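Local coordinates for protein tRNA-5-methyluridine(54) 2-sulfurtransferase (Pyrococcus horikoshii, PDB 3VRH) that catalyses the ATP-dependent 2-thiolation of 5-methyluridine 54 in the T loop of tRNAs, which stabilises these tRNAs against heat, at residues A[23-26]-A[27-30]. Residues are numbered along the deposited sequence; the frame is centred on the assembly and turned at random.
Sequences EEHF and KEYF. With ZN (zinc ion), chain B.
Glu-24 and Lys-27 form a salt bridge within the first two turns of helix 23-40, a local contact along one helix that begins at the N-terminal zinc site. The two chains run alongside each other and point the same way; NZ of Lys-27 meets OE2 of Glu-24 at 2.9 Å on its syn side, 20° out of the carboxylate plane. A bend in the lysine chain (chi3 56°) and another in the glutamate bring the charged ends together. Were Lys-27 replaced by an alanine, the carboxylate of Glu-24 would probably lose this counter-charge and be freer to turn. The backbone holds these turns with i to i+4 hydrogen bonds, from Lys-27 N to Glu-23 O at 3.0 Å through to Phe-30 N to Phe-26 O at 2.8 Å. His-25 gives ND1 to zinc at 2.2 Å, while its CD2 lies 3.4 Å from OE1 of Glu-28, whose carboxylate is turned only 15° from the imidazole plane; OE2 of that glutamate pairs with Arg-32. On the buried side, Phe-26 CD1 touches Tyr-29 CD1 at 4.0 Å, and Phe-26 CZ lies 4.2 Å from Phe-30 CD2. Phe-26 packs on Ile-12 and Ile-14 of strand 12-14 and on Ala-206 of helix 201-211, and Phe-30 stacks on Tyr-207, so these aromatics join the zinc-binding region to the PP-loop domain. Tyr-29 OH hydrogen-bonds Glu-203. With Cys-3, Cys-6 and Cys-22, His-25 completes a Cys3His zinc site at the start of the helix, in the N-terminal LIM-type domain of TtuA.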
loop_
_atom_site.group_PDB
_atom_site.type_symbol
_atom_site.label_atom_id
_atom_site.label_comp_id
_atom_site.label_asym_id
_atom_site.label_seq_id
_atom_site.Cartn_x
_atom_site.Cartn_y
_atom_site.Cartn_z
ATOM N N GLU A 23 28.814 -20.526 -2.937
ATOM C CA GLU A 23 27.721 -21.284 -3.527
ATOM C C GLU A 23 27.136 -22.326 -2.587
ATOM O O GLU A 23 25.929 -22.381 -2.399
ATOM C CB GLU A 23 28.192 -21.979 -4.800
ATOM C CG GLU A 23 28.219 -21.103 -6.033
ATOM C CD GLU A 23 28.239 -21.936 -7.306
ATOM O OE1 GLU A 23 28.759 -21.447 -8.336
ATOM O OE2 GLU A 23 27.730 -23.086 -7.264
ATOM N N GLU A 24 27.995 -23.157 -1.996
ATOM C CA GLU A 24 27.507 -24.285 -1.206
ATOM C C GLU A 24 26.891 -23.839 0.101
ATOM O O GLU A 24 25.880 -24.391 0.537
ATOM C CB GLU A 24 28.617 -25.303 -0.964
ATOM C CG GLU A 24 28.970 -26.107 -2.208
ATOM C CD GLU A 24 27.778 -26.882 -2.759
ATOM O OE1 GLU A 24 27.034 -27.490 -1.952
ATOM O OE2 GLU A 24 27.580 -26.874 -3.994
ATOM N N HIS A 25 27.490 -22.828 0.725
ATOM C CA HIS A 25 26.950 -22.298 1.970
ATOM C C HIS A 25 25.700 -21.464 1.738
ATOM O O HIS A 25 24.870 -21.337 2.641
ATOM C CB HIS A 25 27.997 -21.519 2.783
ATOM C CG HIS A 25 28.887 -22.405 3.589
ATOM N ND1 HIS A 25 30.219 -22.573 3.299
ATOM C CD2 HIS A 25 28.623 -23.236 4.624
ATOM C CE1 HIS A 25 30.753 -23.438 4.138
ATOM N NE2 HIS A 25 29.805 -23.861 4.954
ATOM N N PHE A 26 25.565 -20.899 0.537
ATOM C CA PHE A 26 24.316 -20.238 0.179
ATOM C C PHE A 26 23.183 -21.256 0.030
ATOM O O PHE A 26 22.079 -21.045 0.542
ATOM C CB PHE A 26 24.448 -19.438 -1.117
ATOM C CG PHE A 26 23.132 -18.982 -1.662
ATOM C CD1 PHE A 26 22.372 -18.035 -0.974
ATOM C CD2 PHE A 26 22.630 -19.516 -2.838
ATOM C CE1 PHE A 26 21.145 -17.619 -1.465
ATOM C CE2 PHE A 26 21.401 -19.107 -3.336
ATOM C CZ PHE A 26 20.655 -18.157 -2.649
ATOM N N LYS A 27 23.463 -22.351 -0.688
ATOM C CA LYS A 27 22.489 -23.428 -0.876
ATOM C C LYS A 27 21.975 -23.883 0.477
ATOM O O LYS A 27 20.763 -23.982 0.702
ATOM C CB LYS A 27 23.120 -24.600 -1.639
ATOM C CG LYS A 27 23.123 -24.380 -3.152
ATOM C CD LYS A 27 24.161 -25.227 -3.904
ATOM C CE LYS A 27 24.027 -26.713 -3.645
ATOM N NZ LYS A 27 24.855 -27.510 -4.624
ATOM N N GLU A 28 22.919 -24.125 1.383
ATOM C CA GLU A 28 22.618 -24.545 2.747
ATOM C C GLU A 28 21.772 -23.517 3.495
ATOM O O GLU A 28 20.761 -23.865 4.116
ATOM C CB GLU A 28 23.923 -24.824 3.501
ATOM C CG GLU A 28 23.727 -25.161 4.967
ATOM C CD GLU A 28 25.002 -25.675 5.648
ATOM O OE1 GLU A 28 26.111 -25.526 5.082
ATOM O OE2 GLU A 28 24.887 -26.235 6.762
ATOM N N TYR A 29 22.173 -22.250 3.430
ATOM C CA TYR A 29 21.370 -21.184 4.029
ATOM C C TYR A 29 19.940 -21.195 3.472
ATOM O O TYR A 29 18.957 -21.087 4.221
ATOM C CB TYR A 29 22.047 -19.824 3.814
ATOM C CG TYR A 29 21.118 -18.629 3.796
ATOM C CD1 TYR A 29 20.526 -18.212 2.607
ATOM C CD2 TYR A 29 20.848 -17.906 4.957
ATOM C CE1 TYR A 29 19.675 -17.128 2.572
ATOM C CE2 TYR A 29 19.995 -16.803 4.938
ATOM C CZ TYR A 29 19.414 -16.418 3.734
ATOM O OH TYR A 29 18.559 -15.339 3.664
ATOM N N PHE A 30 19.817 -21.366 2.163
ATOM C CA PHE A 30 18.501 -21.266 1.528
ATOM C C PHE A 30 17.622 -22.429 1.971
ATOM O O PHE A 30 16.448 -22.253 2.326
ATOM C CB PHE A 30 18.661 -21.253 0.009
ATOM C CG PHE A 30 17.390 -20.970 -0.753
ATOM C CD1 PHE A 30 16.542 -21.998 -1.120
ATOM C CD2 PHE A 30 17.081 -19.672 -1.173
ATOM C CE1 PHE A 30 15.391 -21.748 -1.849
ATOM C CE2 PHE A 30 15.921 -19.423 -1.899
ATOM C CZ PHE A 30 15.083 -20.472 -2.236
HETATM ZN ZN ZN B . 31.556 -21.160 2.215
#